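Local coordinates for type-2 restriction enzyme NlaIV (Neisseria lactamica, PDB 6QM2), which recognises the double-stranded DNA sequence 5'-GGNNCC-3' and cuts it between the two unspecified bases, leaving blunt ends with 5'-phosphates, at residues 184-189 and 241-246; 149-154 and 175-180. All coordinates share one frame; numbering follows the deposited sequence. Where two conformers were deposited one is given.

Contact 1 (184-189 and 241-246)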
loop_
_atom_site.group_PDB
_atom_site.type_symbol
_atom_site.label_atom_id
_atom_site.label_comp_id
_atom_site.label_asym_id
_atom_site.label_seq_id
_atom_site.Cartn_x
_atom_site.Cartn_y
_atom_site.Cartn_z
ATOM N N ASN A 184 17.968 -5.888 29.595
ATOM C CA ASN A 184 19.229 -5.166 29.834
ATOM C C ASN A 184 19.292 -3.777 29.172
ATOM O O ASN A 184 20.045 -2.914 29.641
ATOM C CB ASN A 184 20.435 -5.989 29.354
ATOM C CG ASN A 184 20.713 -7.198 30.226
ATOM O OD1 ASN A 184 19.829 -7.702 30.920
ATOM N ND2 ASN A 184 21.952 -7.676 30.185
ATOM N N MET A 185 18.530 -3.600 28.087
ATOM C CA MET A 185 18.411 -2.337 27.360
ATOM C C MET A 185 17.065 -1.671 27.630
ATOM O O MET A 185 16.085 -1.989 26.953
ATOM C CB MET A 185 18.510 -2.599 25.859
ATOM C CG MET A 185 19.867 -3.089 25.395
ATOM S SD MET A 185 19.875 -3.404 23.624
ATOM C CE MET A 185 21.634 -3.480 23.318
ATOM N N PRO A 186 17.005 -0.751 28.616
ATOM C CA PRO A 186 15.787 0.027 28.851
ATOM C C PRO A 186 15.756 1.305 28.014
ATOM O O PRO A 186 16.746 1.653 27.360
ATOM C CB PRO A 186 15.892 0.377 30.334
ATOM C CG PRO A 186 17.348 0.566 30.540
ATOM C CD PRO A 186 18.011 -0.460 29.661
ATOM N N MET A 187 14.625 2.005 28.067
ATOM C CA MET A 187 14.463 3.278 27.370
ATOM C C MET A 187 15.233 4.353 28.129
ATOM O O MET A 187 15.550 4.171 29.308
ATOM C CB MET A 187 12.985 3.676 27.281
ATOM C CG MET A 187 12.058 2.644 26.649
ATOM S SD MET A 187 12.491 2.164 24.964
ATOM C CE MET A 187 13.276 0.580 25.248
ATOM N N PHE A 188 15.527 5.466 27.458
ATOM C CA PHE A 188 16.270 6.566 28.082
ATOM C C PHE A 188 15.472 7.170 29.243
ATOM O O PHE A 188 14.269 7.419 29.119
ATOM C CB PHE A 188 16.635 7.656 27.072
ATOM C CG PHE A 188 17.593 7.207 26.004
ATOM C CD1 PHE A 188 18.944 7.041 26.289
ATOM C CD2 PHE A 188 17.152 6.979 24.703
ATOM C CE1 PHE A 188 19.837 6.638 25.302
ATOM C CE2 PHE A 188 18.039 6.582 23.710
ATOM C CZ PHE A 188 19.385 6.408 24.011
ATOM N N GLU A 189 16.154 7.391 30.364
ATOM C CA GLU A 189 15.520 7.870 31.598
ATOM C C GLU A 189 15.112 9.344 31.529
ATOM O O GLU A 189 14.124 9.749 32.147
ATOM C CB GLU A 189 16.451 7.640 32.793
ATOM C CG GLU A 189 16.657 6.165 33.120
ATOM C CD GLU A 189 17.854 5.885 34.017
ATOM O OE1 GLU A 189 18.532 6.833 34.481
ATOM O OE2 GLU A 189 18.119 4.690 34.257
ATOM N N HIS A 241 26.626 2.622 30.574
ATOM C CA HIS A 241 26.344 1.424 31.383
ATOM C C HIS A 241 24.861 1.233 31.755
ATOM O O HIS A 241 24.388 0.099 31.838
ATOM C CB HIS A 241 27.211 1.392 32.653
ATOM C CG HIS A 241 26.873 2.451 33.658
ATOM N ND1 HIS A 241 25.832 2.321 34.553
ATOM C CD2 HIS A 241 27.446 3.648 33.923
ATOM C CE1 HIS A 241 25.771 3.397 35.316
ATOM N NE2 HIS A 241 26.741 4.218 34.956
ATOM N N LYS A 242 24.138 2.332 31.961
ATOM C CA LYS A 242 22.705 2.272 32.283
ATOM C C LYS A 242 21.852 1.682 31.153
ATOM O O LYS A 242 20.767 1.151 31.413
ATOM C CB LYS A 242 22.160 3.668 32.619
ATOM C CG LYS A 242 22.772 4.331 33.847
ATOM C CD LYS A 242 21.974 5.551 34.296
ATOM C CE LYS A 242 22.063 6.699 33.301
ATOM N NZ LYS A 242 21.320 7.903 33.762
ATOM N N TYR A 243 22.339 1.793 29.913
ATOM C CA TYR A 243 21.576 1.447 28.707
ATOM C C TYR A 243 22.100 0.239 27.902
ATOM O O TYR A 243 21.372 -0.302 27.064
ATOM C CB TYR A 243 21.482 2.703 27.828
ATOM C CG TYR A 243 20.839 3.860 28.571
ATOM C CD1 TYR A 243 19.505 3.789 28.974
ATOM C CD2 TYR A 243 21.569 5.004 28.910
ATOM C CE1 TYR A 243 18.910 4.825 29.678
ATOM C CE2 TYR A 243 20.978 6.052 29.611
ATOM C CZ TYR A 243 19.646 5.957 29.992
ATOM O OH TYR A 243 19.032 6.980 30.685
ATOM N N LYS A 244 23.340 -0.180 28.157
ATOM C CA LYS A 244 23.939 -1.342 27.489
ATOM C C LYS A 244 23.758 -2.575 28.378
ATOM O O LYS A 244 23.034 -2.521 29.377
ATOM C CB LYS A 244 25.429 -1.082 27.222
ATOM C CG LYS A 244 25.724 0.125 26.342
ATOM C CD LYS A 244 25.458 -0.130 24.865
ATOM C CE LYS A 244 26.063 0.986 24.026
ATOM N NZ LYS A 244 25.863 0.793 22.569
ATOM N N LYS A 245 24.400 -3.683 28.000
ATOM C CA LYS A 245 24.499 -4.877 28.845
ATOM C C LYS A 245 25.781 -4.787 29.679
ATOM O O LYS A 245 25.734 -4.896 30.907
ATOM C CB LYS A 245 24.525 -6.170 28.014
ATOM C CG LYS A 245 23.323 -6.419 27.099
ATOM C CD LYS A 245 23.323 -5.657 25.774
ATOM C CE LYS A 245 24.612 -5.791 24.968
ATOM N NZ LYS A 245 24.534 -5.101 23.651
ATOM N N LYS A 246 26.916 -4.600 28.998
ATOM C CA LYS A 246 28.243 -4.508 29.630
ATOM C C LYS A 246 28.996 -3.297 29.074
ATOM O O LYS A 246 30.168 -3.362 28.698
ATOM C CB LYS A 246 29.048 -5.796 29.387
ATOM C CG LYS A 246 28.430 -7.055 29.988
ATOM C CD LYS A 246 28.702 -8.299 29.151
ATOM C CE LYS A 246 27.637 -9.362 29.367
ATOM N NZ LYS A 246 27.749 -10.450 28.359
ATOM O OXT LYS A 246 28.435 -2.203 28.986
HETATM O O HOH W 1 19.145 1.069 26.139
#
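Tyr243 is the side chain around which the C-terminal tail (241-246) meets the loop 184-189, and it shows how one phenol can serve as both a hydrophobic plate and a polar fixture. Its CG lies anti to its own carbonyl carbon (chi1 -57°), which carries the ring across the loop to the start of Glu189. There Glu189 N donates to Tyr243 OH at 2.9 Å in a nearly straight bond (170°). The same hydroxyl is hydrogen-bonded to Asp193 OD2, consistent with its proton being given to that carboxylate. The ring is gripped on its flat sides as well. The Phe188 ring turns its edge to one face in a T-shaped pair, centroids 5.0 Å apart, with Phe188 CD1 over the ring centre; CB of Lys242 lies against the opposite face, displaced toward the rim. Around the ring edge run the carbonyl oxygens of Pro186 and Met187, the latter 3.4 Å from Tyr243 CE1.

A salt bridge adds to this at the exposed margin of the junction. Lys242, bent at chi3, brings NZ to Glu189 OE1 at 3.1 Å, approaching from above the carboxylate plane, and Asp193 supplies a second carboxylate for the same ammonium. Two backbone acceptors share one water, which donates to Pro186 O and to Tyr243 O, each 2.8 Å from its oxygen. Farther along the tail, Lys245 crosses Asn184 at about a right angle, its CG 3.6 Å from Asn184 ND2, while its own NZ pairs with Asp156. Lys244 NZ is satisfied by the carbonyl oxygens of Met155 and Trp158.

The result is a surface junction joining the last residues of the chain, just past helix 236-239, to the loop leading into helix 191-204. Trp236 of the former helix touches both Phe188 and Tyr243, and Asp193 of the latter takes both Lys242 NZ and Tyr243 OH.

Contact 2 (149-154 and 175-180)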
loop_
_atom_site.group_PDB
_atom_site.type_symbol
_atom_site.label_atom_id
_atom_site.label_comp_id
_atom_site.label_asym_id
_atom_site.label_seq_id
_atom_site.Cartn_x
_atom_site.Cartn_y
_atom_site.Cartn_z
ATOM N N TRP A 149 12.462 10.592 23.897
ATOM C CA TRP A 149 13.414 9.909 24.787
ATOM C C TRP A 149 12.786 8.732 25.550
ATOM O O TRP A 149 13.491 7.802 25.934
ATOM C CB TRP A 149 14.125 10.895 25.751
ATOM C CG TRP A 149 13.248 11.877 26.510
ATOM C CD1 TRP A 149 12.865 13.131 26.097
ATOM C CD2 TRP A 149 12.686 11.701 27.814
ATOM N NE1 TRP A 149 12.079 13.728 27.049
ATOM C CE2 TRP A 149 11.954 12.877 28.116
ATOM C CE3 TRP A 149 12.716 10.660 28.755
ATOM C CZ2 TRP A 149 11.261 13.042 29.324
ATOM C CZ3 TRP A 149 12.022 10.823 29.959
ATOM C CH2 TRP A 149 11.307 12.008 30.231
ATOM N N GLN A 150 11.468 8.767 25.751
ATOM C CA GLN A 150 10.741 7.671 26.413
ATOM C C GLN A 150 10.487 6.448 25.518
ATOM O O GLN A 150 10.187 5.368 26.028
ATOM C CB GLN A 150 9.400 8.171 26.970
ATOM C CG GLN A 150 9.531 9.177 28.102
ATOM C CD GLN A 150 8.183 9.632 28.626
ATOM O OE1 GLN A 150 7.349 10.138 27.874
ATOM N NE2 GLN A 150 7.962 9.450 29.920
ATOM N N ILE A 151 10.597 6.612 24.200
ATOM C CA ILE A 151 10.329 5.521 23.256
ATOM C C ILE A 151 11.563 5.083 22.462
ATOM O O ILE A 151 11.424 4.375 21.467
ATOM C CB ILE A 151 9.156 5.876 22.304
ATOM C CG1 ILE A 151 9.535 6.991 21.314
ATOM C CG2 ILE A 151 7.933 6.282 23.115
ATOM C CD1 ILE A 151 8.422 7.354 20.355
ATOM N N THR A 152 12.757 5.494 22.889
ATOM C CA THR A 152 14.006 5.057 22.259
ATOM C C THR A 152 14.980 4.556 23.309
ATOM O O THR A 152 14.823 4.819 24.502
ATOM C CB THR A 152 14.691 6.178 21.450
ATOM O OG1 THR A 152 14.764 7.368 22.242
ATOM C CG2 THR A 152 13.927 6.462 20.172
ATOM N N ARG A 153 15.989 3.835 22.834
ATOM C CA ARG A 153 16.992 3.209 23.683
ATOM C C ARG A 153 18.330 3.161 22.954
ATOM O O ARG A 153 18.457 3.668 21.836
ATOM C CB ARG A 153 16.533 1.796 24.059
ATOM C CG ARG A 153 16.226 0.876 22.879
ATOM C CD ARG A 153 16.329 -0.590 23.281
ATOM N NE ARG A 153 15.716 -1.493 22.304
ATOM C CZ ARG A 153 16.266 -1.889 21.153
ATOM N NH1 ARG A 153 17.475 -1.471 20.771
ATOM N NH2 ARG A 153 15.585 -2.717 20.362
ATOM N N SER A 154 19.325 2.558 23.596
ATOM C CA SER A 154 20.578 2.226 22.932
ATOM C C SER A 154 20.431 0.894 22.197
ATOM O O SER A 154 19.371 0.266 22.238
ATOM C CB SER A 154 21.714 2.152 23.950
ATOM O OG SER A 154 22.968 2.185 23.299
ATOM N N GLY A 175 12.311 1.735 20.662
ATOM C CA GLY A 175 12.380 0.534 21.485
ATOM C C GLY A 175 10.991 0.057 21.875
ATOM O O GLY A 175 9.983 0.593 21.410
ATOM N N VAL A 176 10.951 -0.968 22.723
ATOM C CA VAL A 176 9.704 -1.508 23.265
ATOM C C VAL A 176 9.558 -1.000 24.701
ATOM O O VAL A 176 9.933 -1.666 25.670
ATOM C CB VAL A 176 9.668 -3.050 23.193
ATOM C CG1 VAL A 176 8.324 -3.569 23.683
ATOM C CG2 VAL A 176 9.927 -3.517 21.765
ATOM N N TRP A 177 9.021 0.210 24.799
ATOM C CA TRP A 177 8.844 0.932 26.063
ATOM C C TRP A 177 7.770 0.310 26.969
ATOM O O TRP A 177 7.884 0.361 28.195
ATOM C CB TRP A 177 8.510 2.414 25.779
ATOM C CG TRP A 177 7.152 2.630 25.156
ATOM C CD1 TRP A 177 5.976 2.823 25.820
ATOM C CD2 TRP A 177 6.829 2.650 23.754
ATOM N NE1 TRP A 177 4.946 2.964 24.926
ATOM C CE2 TRP A 177 5.437 2.862 23.651
ATOM C CE3 TRP A 177 7.580 2.514 22.577
ATOM C CZ2 TRP A 177 4.777 2.941 22.415
ATOM C CZ3 TRP A 177 6.923 2.589 21.347
ATOM C CH2 TRP A 177 5.534 2.804 21.280
ATOM N N TYR A 178 6.736 -0.266 26.351
ATOM C CA TYR A 178 5.557 -0.787 27.069
ATOM C C TYR A 178 5.740 -2.121 27.806
ATOM O O TYR A 178 4.981 -2.404 28.735
ATOM C CB TYR A 178 4.325 -0.881 26.137
ATOM C CG TYR A 178 4.530 -1.632 24.830
ATOM C CD1 TYR A 178 4.598 -3.028 24.800
ATOM C CD2 TYR A 178 4.640 -0.945 23.618
ATOM C CE1 TYR A 178 4.783 -3.713 23.605
ATOM C CE2 TYR A 178 4.826 -1.622 22.419
ATOM C CZ TYR A 178 4.894 -3.003 22.415
ATOM O OH TYR A 178 5.077 -3.676 21.230
ATOM N N SER A 179 6.730 -2.918 27.398
ATOM C CA SER A 179 6.934 -4.262 27.943
ATOM C C SER A 179 7.319 -4.242 29.421
ATOM O O SER A 179 8.251 -3.536 29.813
ATOM C CB SER A 179 8.019 -4.999 27.150
ATOM O OG SER A 179 9.260 -4.318 27.217
ATOM N N ILE A 180 6.587 -5.012 30.230
ATOM C CA ILE A 180 6.899 -5.185 31.664
ATOM C C ILE A 180 8.162 -6.046 31.882
ATOM O O ILE A 180 8.803 -5.955 32.935
ATOM C CB ILE A 180 5.683 -5.773 32.442
ATOM C CG1 ILE A 180 5.836 -5.543 33.955
ATOM C CG2 ILE A 180 5.468 -7.254 32.122
ATOM C CD1 ILE A 180 4.583 -5.838 34.753
HETATM O O HOH W 2 13.178 -2.725 23.319
#
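Two loops, one following strand 138-147 and the other following strand 168-172, meet here through a single direct hydrogen bond and a patch of apolar contact. Gly175 N donates to Ile151 O at 2.9 Å, but the bond is bent (151° at the hydrogen) and the donor stands above the carbonyl plane. The alpha carbons of Thr152 and Gly175 come within 4.9 Å, and Arg153 runs alongside the glycine, its NE 4.0 Å from Gly175 CA.

The close-fitting part lies beyond this bond, where Ile151 and Trp177 run side by side in the same direction. Ile151 holds CG2 anti to its carbonyl carbon, and that methyl sits over a face of the six-membered ring, 4.0 Å from its centroid and 20° off the normal, a CH-pi contact. Ile151 CB also nears Trp177 CE3, at 3.7 Å. Trp177 CG occupies the crowded position between the backbone N and the carbonyl carbon (chi1 69°), and Tyr178 CD2 lies against the other face of the indole. Trp144 meets the indole edge-to-face, and Ile127 of strand 124-132 touches both Ile151 and Trp177.

The looser flank is polar and relies on water. Arg153, extended from CG to NE, directs NE in its own plane to a water 3.0 Å away, and Val176 N donates to that same water at 2.9 Å, so a guanidinium and a peptide are linked without touching. Another guanidinium nitrogen, Arg153 NH1, turns back to donate to Ser154 O, also in plane, at 3.0 Å.

The chemistry is therefore divided: dispersion and CH-pi attraction hold the Ile151-Trp177 half, while on the wet half a water and an intrasegment bond fix the guanidinium, whose positive charge probably polarises both acceptors.

In the fold
Contacts 1 and 2 follow one another along the chain, contact 2 closing before contact 1 opens, yet their centres lie only 10 Å apart on the same side of the molecule. They touch directly: Phe188 N is 3.1 Å from Thr152 O, a probable hydrogen bond, Pro186 O packs on Arg153 CB, and Met187 reaches both Arg153 and Trp177. Loop 184-189 is thus placed between the tail 241-246 and loop 149-154. Contact 1 lies farther out, about 20 Å from the chain centre against about 11 Å for contact 2. The Ile151 side chain lies about 10 Å from a potassium ion, too far for coordination, and the sodium is held by Ser68, Asn70, Met73 and Pro75.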